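Long-range contacts in glucokinase (PDB 3VOV), which probably phosphorylates glucose and other hexoses at the expense of ATP, as a zinc-binding sugar kinase of the ROK family: residues E59-G64 and E96-P101; L69-G74 and F103-A108; E125-L130 and G139-G144. All coordinates share one frame; numbering follows the deposited sequence.

Contact 1 (E59-G64 and E96-P101); sequences EAIGLG and EATGRP
Ile61 and Thr98 meet tip to tip where the strand start at 59-64 faces the end of helix 90-98. The Ile61 chain runs extended beyond CG1 (chi2 -172°), so that CD1 reaches both branch tips of Thr98, 3.5 Å from OG1 and 3.7 Å from CG2. Arg100 crosses Ile61 obliquely, its CB lying 4.2 Å from Ile61 CG1. It then bends at chi2 and chi3, laying CG against the carbonyl of Glu59 and turning the guanidinium back toward its own segment. There Arg100 NE donates to Thr98 O (2.9 Å), which lies in the guanidinium plane although NE sits above the plane of the carbonyl. Arg100 NH1 is held by a salt bridge to Glu51 and a hydrogen bond to Gly58 O. Pro101 CG, which shares the Glu59 carbonyl with Arg100 CG, packs 4.0 Å from Ala60 CB. Ile61 N donates a nearly straight hydrogen bond to Pro101 O (2.9 Å, 164°). Gly99, with positive phi, takes the chain out of the helix between these groups. This is the helix-to-strand turn of a beta-alpha-beta crossover, bringing strand 102-106 in parallel beside strand 61-65 in a five-stranded sheet of the actin-like ATPase fold.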
ATOM      1  N   GLU B  59      17.205 -15.059 -45.925  1.00 29.06           N
ATOM      2  CA  GLU B  59      18.600 -14.720 -45.666  1.00 29.22           C
ATOM      3  C   GLU B  59      19.052 -14.598 -44.211  1.00 27.09           C
ATOM      4  O   GLU B  59      20.243 -14.404 -43.941  1.00 26.61           O
ATOM      5  CB  GLU B  59      19.101 -13.544 -46.496  1.00 31.19           C
ATOM      6  CG  GLU B  59      18.242 -12.355 -46.666  1.00 35.50           C
ATOM      7  CD  GLU B  59      18.823 -11.482 -47.768  1.00 42.45           C
ATOM      8  OE1 GLU B  59      18.651 -11.832 -48.955  1.00 45.55           O
ATOM      9  OE2 GLU B  59      19.461 -10.457 -47.448  1.00 45.07           O
ATOM     10  N   ALA B  60      18.110 -14.757 -43.282  1.00 24.28           N
ATOM     11  CA  ALA B  60      18.411 -14.734 -41.854  1.00 21.89           C
ATOM     12  C   ALA B  60      17.264 -15.438 -41.162  1.00 21.36           C
ATOM     13  O   ALA B  60      16.169 -15.594 -41.743  1.00 19.05           O
ATOM     14  CB  ALA B  60      18.546 -13.320 -41.330  1.00 21.79           C
ATOM     15  N   ILE B  61      17.513 -15.875 -39.924  1.00 18.54           N
ATOM     16  CA  ILE B  61      16.466 -16.520 -39.183  1.00 18.90           C
ATOM     17  C   ILE B  61      16.227 -15.707 -37.904  1.00 19.52           C
ATOM     18  O   ILE B  61      17.190 -15.254 -37.263  1.00 19.31           O
ATOM     19  CB  ILE B  61      16.889 -17.952 -38.863  1.00 19.73           C
ATOM     20  CG1 ILE B  61      16.989 -18.766 -40.176  1.00 21.09           C
ATOM     21  CG2 ILE B  61      15.938 -18.595 -37.849  1.00 16.51           C
ATOM     22  CD1 ILE B  61      17.219 -20.238 -39.953  1.00 24.06           C
ATOM     23  N   GLY B  62      14.964 -15.489 -37.555  1.00 18.23           N
ATOM     24  CA  GLY B  62      14.648 -14.883 -36.261  1.00 18.09           C
ATOM     25  C   GLY B  62      13.997 -15.951 -35.417  1.00 17.53           C
ATOM     26  O   GLY B  62      13.146 -16.709 -35.915  1.00 17.80           O
ATOM     27  N   LEU B  63      14.446 -16.053 -34.170  1.00 17.49           N
ATOM     28  CA  LEU B  63      13.973 -17.083 -33.234  1.00 16.72           C
ATOM     29  C   LEU B  63      13.491 -16.481 -31.925  1.00 17.65           C
ATOM     30  O   LEU B  63      14.289 -15.863 -31.157  1.00 16.64           O
ATOM     31  CB  LEU B  63      15.095 -18.090 -32.942  1.00 17.70           C
ATOM     32  CG  LEU B  63      14.791 -19.114 -31.811  1.00 17.11           C
ATOM     33  CD1 LEU B  63      13.607 -20.063 -32.177  1.00 12.34           C
ATOM     34  CD2 LEU B  63      16.074 -19.970 -31.552  1.00 17.73           C
ATOM     35  N   GLY B  64      12.216 -16.715 -31.639  1.00 16.43           N
ATOM     36  CA  GLY B  64      11.567 -16.185 -30.491  1.00 17.45           C
ATOM     37  C   GLY B  64      11.407 -17.302 -29.503  1.00 20.03           C
ATOM     38  O   GLY B  64      11.030 -18.432 -29.858  1.00 18.53           O
ATOM     39  N   GLU B  96      25.014 -22.853 -37.384  1.00 23.44           N
ATOM     40  CA  GLU B  96      25.833 -23.887 -38.047  1.00 24.36           C
ATOM     41  C   GLU B  96      24.973 -24.824 -38.895  1.00 24.76           C
ATOM     42  O   GLU B  96      25.319 -25.123 -40.030  1.00 26.03           O
ATOM     43  CB  GLU B  96      26.706 -24.628 -37.028  1.00 23.97           C
ATOM     44  CG  GLU B  96      27.802 -23.676 -36.412  1.00 25.41           C
ATOM     45  CD  GLU B  96      28.946 -23.397 -37.385  1.00 27.38           C
ATOM     46  OE1 GLU B  96      29.218 -24.254 -38.235  1.00 30.58           O
ATOM     47  OE2 GLU B  96      29.582 -22.337 -37.311  1.00 29.24           O
ATOM     48  N   ALA B  97      23.826 -25.242 -38.368  1.00 24.68           N
ATOM     49  CA  ALA B  97      22.909 -26.154 -39.076  1.00 25.30           C
ATOM     50  C   ALA B  97      22.315 -25.559 -40.364  1.00 26.47           C
ATOM     51  O   ALA B  97      22.093 -26.223 -41.355  1.00 26.31           O
ATOM     52  CB  ALA B  97      21.786 -26.547 -38.133  1.00 24.55           C
ATOM     53  N   THR B  98      22.134 -24.262 -40.353  1.00 27.19           N
ATOM     54  CA  THR B  98      21.295 -23.603 -41.299  1.00 27.84           C
ATOM     55  C   THR B  98      22.143 -22.776 -42.275  1.00 27.43           C
ATOM     56  O   THR B  98      21.736 -22.492 -43.402  1.00 27.43           O
ATOM     57  CB  THR B  98      20.418 -22.749 -40.380  1.00 28.20           C
ATOM     58  OG1 THR B  98      19.040 -23.132 -40.458  1.00 32.67           O
ATOM     59  CG2 THR B  98      20.706 -21.348 -40.443  1.00 24.47           C
ATOM     60  N   GLY B  99      23.333 -22.388 -41.847  1.00 26.89           N
ATOM     61  CA  GLY B  99      24.189 -21.559 -42.694  1.00 26.63           C
ATOM     62  C   GLY B  99      23.711 -20.116 -42.792  1.00 28.10           C
ATOM     63  O   GLY B  99      24.186 -19.353 -43.648  1.00 28.61           O
ATOM     64  N   ARG B 100      22.768 -19.723 -41.912  1.00 27.20           N
ATOM     65  CA  ARG B 100      22.224 -18.364 -41.897  1.00 26.37           C
ATOM     66  C   ARG B 100      22.491 -17.704 -40.529  1.00 24.25           C
ATOM     67  O   ARG B 100      22.533 -18.392 -39.535  1.00 24.48           O
ATOM     68  CB  ARG B 100      20.688 -18.410 -42.122  1.00 26.64           C
ATOM     69  CG  ARG B 100      20.216 -18.012 -43.537  1.00 28.63           C
ATOM     70  CD  ARG B 100      20.574 -19.037 -44.633  1.00 26.10           C
ATOM     71  NE  ARG B 100      20.026 -20.356 -44.356  1.00 28.39           N
ATOM     72  CZ  ARG B 100      18.802 -20.760 -44.688  1.00 30.04           C
ATOM     73  NH1 ARG B 100      17.975 -19.934 -45.322  1.00 31.58           N
ATOM     74  NH2 ARG B 100      18.408 -21.981 -44.397  1.00 27.05           N
ATOM     75  N   PRO B 101      22.624 -16.370 -40.487  1.00 23.21           N
ATOM     76  CA  PRO B 101      22.674 -15.695 -39.181  1.00 23.06           C
ATOM     77  C   PRO B 101      21.319 -15.850 -38.463  1.00 22.03           C
ATOM     78  O   PRO B 101      20.258 -15.878 -39.111  1.00 20.58           O
ATOM     79  CB  PRO B 101      22.969 -14.231 -39.547  1.00 23.55           C
ATOM     80  CG  PRO B 101      22.410 -14.072 -40.924  1.00 23.68           C
ATOM     81  CD  PRO B 101      22.657 -15.416 -41.608  1.00 23.33           C
TER

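Contact 2 (L69-G74 and F103-A108); sequences LDFRRG and FLENDA
Leu104, Phe71 and Leu69 carry most of the buried surface. Leu104 projects from strand 102-106 toward the turn at 69-74; its CG lies anti to the carbonyl carbon, and CD1 presses against Leu69 CD1 at 3.4 Å, tighter than usual for two methyls, as the two leucines cross obliquely. The same Leu104 CD1 rests on the backbone of Gly74, 3.8 Å from its C atom. The other branch of Leu69 reaches farther along the strand, CD2 lying 3.8 Å from Asn106 CA, while Leu69 CB sits over one face of the Phe71 ring, offset toward the rim. That ring turns its edge to oxygens: CE1 points at Leu104 O (3.1 Å), nearly in the ring plane, and CZ approaches Glu105 OE1 at 3.5 Å, ring and carboxylate standing 66° apart. Glu105 OE1 also takes the N-H of Asn106 (2.8 Å) on its anti lone pair and a bond from Asn109, whereas OE2 pairs with Arg148, so the carboxylate is firmly fixed. Within 69-74, Asp70 OD2 accepts from Arg73 N (3.0 Å) in an Asx motif that braces the turn. The small 69-70/75-76 hairpin is thus set against the end of strand 102-106 where Asn106 occupies the N-cap position of helix 107-118, the strand-to-helix Glu-Asn-Asp junction that in ROK sugar kinases borders the sugar-binding cleft.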
ATOM      1  N   LEU B  69      16.628 -14.688 -21.907  1.00 46.63           N
ATOM      2  CA  LEU B  69      17.654 -14.863 -22.912  1.00 45.50           C
ATOM      3  C   LEU B  69      18.967 -14.376 -22.369  1.00 44.16           C
ATOM      4  O   LEU B  69      19.015 -13.392 -21.643  1.00 43.97           O
ATOM      5  CB  LEU B  69      17.330 -14.044 -24.175  1.00 45.85           C
ATOM      6  CG  LEU B  69      16.632 -14.667 -25.378  1.00 46.79           C
ATOM      7  CD1 LEU B  69      17.355 -15.927 -25.817  1.00 48.34           C
ATOM      8  CD2 LEU B  69      15.209 -14.985 -25.031  1.00 49.54           C
ATOM      9  N   ASP B  70      20.038 -15.057 -22.737  1.00 42.49           N
ATOM     10  CA  ASP B  70      21.337 -14.428 -22.700  1.00 41.40           C
ATOM     11  C   ASP B  70      21.628 -13.998 -24.149  1.00 41.67           C
ATOM     12  O   ASP B  70      22.033 -14.828 -24.987  1.00 39.98           O
ATOM     13  CB  ASP B  70      22.373 -15.426 -22.186  1.00 41.29           C
ATOM     14  CG  ASP B  70      23.693 -14.784 -21.859  1.00 39.89           C
ATOM     15  OD1 ASP B  70      24.351 -15.284 -20.934  1.00 42.24           O
ATOM     16  OD2 ASP B  70      24.073 -13.791 -22.501  1.00 35.91           O
ATOM     17  N   PHE B  71      21.385 -12.730 -24.471  1.00 41.51           N
ATOM     18  CA  PHE B  71      21.694 -12.230 -25.834  1.00 43.56           C
ATOM     19  C   PHE B  71      23.195 -12.142 -26.062  1.00 43.99           C
ATOM     20  O   PHE B  71      23.663 -12.146 -27.200  1.00 44.35           O
ATOM     21  CB  PHE B  71      21.098 -10.840 -26.083  1.00 43.24           C
ATOM     22  CG  PHE B  71      19.599 -10.821 -26.164  1.00 44.13           C
ATOM     23  CD1 PHE B  71      18.962 -10.988 -27.389  1.00 42.49           C
ATOM     24  CD2 PHE B  71      18.825 -10.610 -25.016  1.00 44.39           C
ATOM     25  CE1 PHE B  71      17.579 -10.948 -27.479  1.00 44.92           C
ATOM     26  CE2 PHE B  71      17.422 -10.580 -25.087  1.00 45.96           C
ATOM     27  CZ  PHE B  71      16.796 -10.758 -26.325  1.00 45.92           C
ATOM     28  N   ARG B  72      23.935 -11.993 -24.966  1.00 45.17           N
ATOM     29  CA  ARG B  72      25.398 -11.905 -25.008  1.00 46.25           C
ATOM     30  C   ARG B  72      25.925 -13.169 -25.652  1.00 45.08           C
ATOM     31  O   ARG B  72      26.571 -13.109 -26.701  1.00 45.86           O
ATOM     32  CB  ARG B  72      25.984 -11.773 -23.591  1.00 47.05           C
ATOM     33  CG  ARG B  72      25.847 -10.384 -22.942  1.00 51.62           C
ATOM     34  CD  ARG B  72      27.083  -9.504 -23.206  1.00 56.53           C
ATOM     35  NE  ARG B  72      28.229  -9.758 -22.310  1.00 59.05           N
ATOM     36  CZ  ARG B  72      28.750  -8.847 -21.479  1.00 61.28           C
ATOM     37  NH1 ARG B  72      28.211  -7.633 -21.406  1.00 61.00           N
ATOM     38  NH2 ARG B  72      29.811  -9.139 -20.715  1.00 60.71           N
ATOM     39  N   ARG B  73      25.603 -14.302 -25.022  1.00 43.57           N
ATOM     40  CA  ARG B  73      26.151 -15.614 -25.370  1.00 42.30           C
ATOM     41  C   ARG B  73      25.287 -16.347 -26.394  1.00 40.85           C
ATOM     42  O   ARG B  73      25.711 -17.387 -26.926  1.00 39.87           O
ATOM     43  CB  ARG B  73      26.280 -16.502 -24.125  1.00 42.62           C
ATOM     44  CG  ARG B  73      27.040 -15.880 -22.919  1.00 45.41           C
ATOM     45  CD  ARG B  73      27.018 -16.838 -21.718  1.00 47.73           C
ATOM     46  NE  ARG B  73      27.875 -18.001 -21.926  1.00 49.58           N
ATOM     47  CZ  ARG B  73      27.633 -19.225 -21.454  1.00 52.38           C
ATOM     48  NH1 ARG B  73      26.533 -19.478 -20.739  1.00 53.49           N
ATOM     49  NH2 ARG B  73      28.495 -20.209 -21.709  1.00 51.86           N
ATOM     50  N   GLY B  74      24.084 -15.809 -26.656  1.00 38.63           N
ATOM     51  CA  GLY B  74      23.132 -16.435 -27.571  1.00 35.96           C
ATOM     52  C   GLY B  74      22.644 -17.753 -27.020  1.00 35.00           C
ATOM     53  O   GLY B  74      22.685 -18.776 -27.690  1.00 34.21           O
ATOM     54  N   PHE B 103      18.959 -14.478 -35.173  1.00 19.71           N
ATOM     55  CA  PHE B 103      18.706 -13.378 -34.250  1.00 20.69           C
ATOM     56  C   PHE B 103      17.658 -13.814 -33.216  1.00 21.11           C
ATOM     57  O   PHE B 103      16.537 -14.176 -33.567  1.00 21.42           O
ATOM     58  CB  PHE B 103      18.247 -12.128 -35.041  1.00 21.05           C
ATOM     59  CG  PHE B 103      19.288 -11.608 -36.022  1.00 22.40           C
ATOM     60  CD1 PHE B 103      20.320 -10.786 -35.578  1.00 25.41           C
ATOM     61  CD2 PHE B 103      19.245 -11.973 -37.373  1.00 22.99           C
ATOM     62  CE1 PHE B 103      21.296 -10.308 -36.473  1.00 27.72           C
ATOM     63  CE2 PHE B 103      20.216 -11.508 -38.291  1.00 24.29           C
ATOM     64  CZ  PHE B 103      21.238 -10.662 -37.840  1.00 26.80           C
ATOM     65  N   LEU B 104      18.042 -13.810 -31.942  1.00 20.77           N
ATOM     66  CA  LEU B 104      17.191 -14.273 -30.857  1.00 21.03           C
ATOM     67  C   LEU B 104      16.337 -13.134 -30.307  1.00 20.27           C
ATOM     68  O   LEU B 104      16.783 -11.992 -30.257  1.00 18.95           O
ATOM     69  CB  LEU B 104      18.071 -14.695 -29.691  1.00 22.36           C
ATOM     70  CG  LEU B 104      19.031 -15.856 -29.858  1.00 27.40           C
ATOM     71  CD1 LEU B 104      19.437 -16.306 -28.444  1.00 31.01           C
ATOM     72  CD2 LEU B 104      18.396 -17.002 -30.605  1.00 30.43           C
ATOM     73  N   GLU B 105      15.141 -13.453 -29.838  1.00 18.29           N
ATOM     74  CA  GLU B 105      14.338 -12.438 -29.198  1.00 18.10           C
ATOM     75  C   GLU B 105      13.436 -13.118 -28.172  1.00 18.20           C
ATOM     76  O   GLU B 105      13.044 -14.277 -28.338  1.00 17.84           O
ATOM     77  CB  GLU B 105      13.534 -11.657 -30.238  1.00 18.12           C
ATOM     78  CG  GLU B 105      12.689 -10.453 -29.663  1.00 17.75           C
ATOM     79  CD  GLU B 105      13.533  -9.470 -28.885  1.00 17.90           C
ATOM     80  OE1 GLU B 105      13.791  -9.707 -27.667  1.00 18.48           O
ATOM     81  OE2 GLU B 105      13.927  -8.447 -29.484  1.00 19.95           O
ATOM     82  N   ASN B 106      13.175 -12.416 -27.083  1.00 19.70           N
ATOM     83  CA  ASN B 106      12.226 -12.873 -26.072  1.00 20.00           C
ATOM     84  C   ASN B 106      10.816 -12.859 -26.703  1.00 19.31           C
ATOM     85  O   ASN B 106      10.483 -11.960 -27.486  1.00 17.12           O
ATOM     86  CB  ASN B 106      12.352 -11.929 -24.865  1.00 21.79           C
ATOM     87  CG  ASN B 106      11.095 -11.829 -24.080  1.00 27.25           C
ATOM     88  OD1 ASN B 106      10.735 -12.764 -23.344  1.00 37.00           O
ATOM     89  ND2 ASN B 106      10.415 -10.704 -24.191  1.00 29.98           N
ATOM     90  N   ASP B 107       9.986 -13.840 -26.365  1.00 18.58           N
ATOM     91  CA  ASP B 107       8.667 -13.979 -26.997  1.00 17.68           C
ATOM     92  C   ASP B 107       7.736 -12.787 -26.814  1.00 17.48           C
ATOM     93  O   ASP B 107       7.024 -12.429 -27.740  1.00 15.38           O
ATOM     94  CB  ASP B 107       7.976 -15.262 -26.558  1.00 18.46           C
ATOM     95  CG  ASP B 107       7.712 -15.318 -25.040  1.00 20.01           C
ATOM     96  OD1 ASP B 107       8.260 -14.558 -24.223  1.00 24.30           O
ATOM     97  OD2 ASP B 107       6.874 -16.112 -24.694  1.00 25.10           O
ATOM     98  N   ALA B 108       7.752 -12.167 -25.629  1.00 17.09           N
ATOM     99  CA  ALA B 108       6.938 -10.983 -25.360  1.00 16.04           C
ATOM    100  C   ALA B 108       7.446  -9.749 -26.114  1.00 16.78           C
ATOM    101  O   ALA B 108       6.634  -8.983 -26.681  1.00 16.19           O
ATOM    102  CB  ALA B 108       6.855 -10.738 -23.834  1.00 18.10           C
TER

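Contact 3 (E125-L130 and G139-G144); sequences ESSLYL and GVVLGG
Tyr129 leaves strand 127-132 with CG anti to the backbone N (chi1 172°). Its CB sits 3.8 Å from Gly139 O, directly across the ladder. From CG the ring presents its edge to Gly139, a residue without a side chain, CD2 lying 4.3 Å from Gly139 N. The end of the side chain leads away from the partner strand; the residue packs on Ala111, Ala112 and Glu115 of helix 107-118 and on Val242 of the adjoining strand. The backbones are held by a reciprocal pair of hydrogen bonds, Tyr129 N to Gly139 O (2.9 Å, nearly along the C=O axis) and Gly139 N to Tyr129 O (2.9 Å). Two residues away, Ser127 and Val141 form the second such pair. Together these make the antiparallel hairpin 127-132/136-142, which contributes two neighbouring strands to the second five-stranded sheet of the actin-like fold, with strand 240-244 running parallel along the far edge of 127-132. On the face shared with Tyr129, Ser127 OG lies 4.0 Å from Val141 CB and bonds to His116 ND1. The opposite face carries the non-hydrogen-bonded pair: Leu128 CD2 meets Val140 CG2 at 4.1 Å, the two crossing obliquely, and Phe236 of helix 212-236 touches both. Beyond the regular ladder, Leu142 CD2 reaches Ser126 CB at 4.1 Å, and Leu142 also packs against Leu142 of the second subunit.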
ATOM      1  N   GLU B 125       5.407   5.411 -34.124  1.00 25.55           N
ATOM      2  CA  GLU B 125       6.846   5.393 -33.951  1.00 27.56           C
ATOM      3  C   GLU B 125       7.260   4.570 -32.728  1.00 26.37           C
ATOM      4  O   GLU B 125       8.271   3.880 -32.764  1.00 26.57           O
ATOM      5  CB  GLU B 125       7.371   6.818 -33.734  1.00 28.20           C
ATOM      6  CG  GLU B 125       7.356   7.690 -34.979  1.00 36.72           C
ATOM      7  CD  GLU B 125       8.086   7.019 -36.109  1.00 43.40           C
ATOM      8  OE1 GLU B 125       9.335   6.869 -35.980  1.00 46.48           O
ATOM      9  OE2 GLU B 125       7.404   6.602 -37.080  1.00 45.55           O
ATOM     10  N   SER B 126       6.499   4.690 -31.644  1.00 23.96           N
ATOM     11  CA  SER B 126       6.812   3.981 -30.407  1.00 22.62           C
ATOM     12  C   SER B 126       5.532   3.356 -29.893  1.00 22.42           C
ATOM     13  O   SER B 126       4.418   3.874 -30.124  1.00 22.23           O
ATOM     14  CB  SER B 126       7.482   4.899 -29.352  1.00 22.81           C
ATOM     15  OG  SER B 126       6.555   5.833 -28.766  1.00 21.40           O
ATOM     16  N   SER B 127       5.671   2.216 -29.235  1.00 21.79           N
ATOM     17  CA  SER B 127       4.543   1.635 -28.556  1.00 21.33           C
ATOM     18  C   SER B 127       5.006   0.815 -27.349  1.00 22.07           C
ATOM     19  O   SER B 127       6.199   0.520 -27.163  1.00 20.62           O
ATOM     20  CB  SER B 127       3.666   0.804 -29.516  1.00 21.90           C
ATOM     21  OG  SER B 127       4.414  -0.269 -30.061  1.00 21.62           O
ATOM     22  N   LEU B 128       4.031   0.424 -26.550  1.00 21.36           N
ATOM     23  CA  LEU B 128       4.295  -0.299 -25.338  1.00 21.44           C
ATOM     24  C   LEU B 128       3.285  -1.423 -25.331  1.00 21.24           C
ATOM     25  O   LEU B 128       2.103  -1.195 -25.554  1.00 20.90           O
ATOM     26  CB  LEU B 128       4.046   0.683 -24.207  1.00 23.65           C
ATOM     27  CG  LEU B 128       4.106   0.441 -22.725  1.00 27.47           C
ATOM     28  CD1 LEU B 128       3.421  -0.828 -22.373  1.00 28.80           C
ATOM     29  CD2 LEU B 128       5.524   0.571 -22.161  1.00 29.11           C
ATOM     30  N   TYR B 129       3.760  -2.635 -25.108  1.00 19.01           N
ATOM     31  CA  TYR B 129       2.919  -3.820 -25.184  1.00 19.32           C
ATOM     32  C   TYR B 129       2.990  -4.627 -23.890  1.00 17.91           C
ATOM     33  O   TYR B 129       4.077  -4.840 -23.348  1.00 18.38           O
ATOM     34  CB  TYR B 129       3.428  -4.673 -26.335  1.00 19.58           C
ATOM     35  CG  TYR B 129       2.796  -6.034 -26.462  1.00 20.38           C
ATOM     36  CD1 TYR B 129       1.572  -6.174 -27.063  1.00 17.13           C
ATOM     37  CD2 TYR B 129       3.459  -7.185 -26.026  1.00 18.65           C
ATOM     38  CE1 TYR B 129       0.972  -7.423 -27.212  1.00 18.09           C
ATOM     39  CE2 TYR B 129       2.886  -8.451 -26.176  1.00 16.73           C
ATOM     40  CZ  TYR B 129       1.626  -8.549 -26.786  1.00 20.60           C
ATOM     41  OH  TYR B 129       1.017  -9.769 -26.986  1.00 21.98           O
ATOM     42  N   LEU B 130       1.836  -5.075 -23.409  1.00 17.00           N
ATOM     43  CA  LEU B 130       1.778  -5.930 -22.212  1.00 16.15           C
ATOM     44  C   LEU B 130       0.975  -7.137 -22.545  1.00 16.73           C
ATOM     45  O   LEU B 130      -0.039  -7.030 -23.231  1.00 16.81           O
ATOM     46  CB  LEU B 130       1.087  -5.181 -21.066  1.00 15.46           C
ATOM     47  CG  LEU B 130       1.274  -5.805 -19.670  1.00 17.09           C
ATOM     48  CD1 LEU B 130       2.646  -5.428 -19.146  1.00 14.09           C
ATOM     49  CD2 LEU B 130       0.152  -5.322 -18.700  1.00 16.02           C
ATOM     50  N   GLY B 139       6.797  -5.594 -23.802  1.00 18.81           N
ATOM     51  CA  GLY B 139       7.885  -5.167 -24.659  1.00 17.33           C
ATOM     52  C   GLY B 139       7.727  -3.707 -24.939  1.00 17.90           C
ATOM     53  O   GLY B 139       6.594  -3.196 -24.933  1.00 18.30           O
ATOM     54  N   VAL B 140       8.865  -3.024 -25.117  1.00 17.17           N
ATOM     55  CA  VAL B 140       8.900  -1.631 -25.480  1.00 17.98           C
ATOM     56  C   VAL B 140       9.565  -1.473 -26.850  1.00 18.39           C
ATOM     57  O   VAL B 140      10.680  -1.971 -27.071  1.00 17.36           O
ATOM     58  CB  VAL B 140       9.682  -0.800 -24.443  1.00 19.57           C
ATOM     59  CG1 VAL B 140       9.477   0.696 -24.756  1.00 20.80           C
ATOM     60  CG2 VAL B 140       9.151  -1.096 -23.023  1.00 16.45           C
ATOM     61  N   VAL B 141       8.867  -0.777 -27.744  1.00 17.52           N
ATOM     62  CA  VAL B 141       9.310  -0.544 -29.134  1.00 18.28           C
ATOM     63  C   VAL B 141       9.479   0.959 -29.307  1.00 19.11           C
ATOM     64  O   VAL B 141       8.529   1.728 -29.153  1.00 19.23           O
ATOM     65  CB  VAL B 141       8.299  -1.096 -30.162  1.00 17.93           C
ATOM     66  CG1 VAL B 141       8.776  -0.876 -31.623  1.00 18.06           C
ATOM     67  CG2 VAL B 141       8.093  -2.648 -29.902  1.00 17.46           C
ATOM     68  N   LEU B 142      10.710   1.362 -29.533  1.00 19.52           N
ATOM     69  CA  LEU B 142      11.020   2.747 -29.810  1.00 21.62           C
ATOM     70  C   LEU B 142      11.815   2.927 -31.116  1.00 22.56           C
ATOM     71  O   LEU B 142      12.647   2.070 -31.401  1.00 21.33           O
ATOM     72  CB  LEU B 142      11.968   3.250 -28.676  1.00 23.11           C
ATOM     73  CG  LEU B 142      11.652   2.940 -27.192  1.00 23.08           C
ATOM     74  CD1 LEU B 142      12.781   3.311 -26.227  1.00 23.46           C
ATOM     75  CD2 LEU B 142      10.371   3.622 -26.757  1.00 21.65           C
ATOM     76  N   GLY B 143      11.605   4.016 -31.900  1.00 23.88           N
ATOM     77  CA  GLY B 143      11.075   3.905 -33.387  1.00 24.77           C
ATOM     78  C   GLY B 143      11.451   2.502 -33.911  1.00 24.68           C
ATOM     79  O   GLY B 143      12.360   2.353 -34.734  1.00 24.84           O
ATOM     80  N   GLY B 144      10.598   1.529 -33.590  1.00 23.91           N
ATOM     81  CA  GLY B 144      10.231   0.568 -34.679  1.00 22.40           C
ATOM     82  C   GLY B 144      11.164  -0.603 -34.252  1.00 22.26           C
ATOM     83  O   GLY B 144      11.156  -1.630 -34.885  1.00 21.33           O
TER

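How the contacts relate
Contacts 1 and 2 share a sheet and interlock: strands 61-65 and 102-106 are neighbours, and Phe103 N and O make probable hydrogen bonds to Ile61 O (2.8 Å) and Leu63 N (2.9 Å). Their centres lie 13 Å apart, and their segments alternate along the chain. Contact 3 belongs to the other five-stranded sheet, its centre 17 Å from that of contact 2 and 25 Å from that of contact 1. Helix 107-118 bridges the two sheets, Ala108 O resting 3.7 Å from Tyr129 CD2, whereas contacts 1 and 3 do not touch. No contact supplies a zinc ligand: the side chain of ligand His159 lies about 10 Å from that of Asn106 and about 11 Å from Gly139.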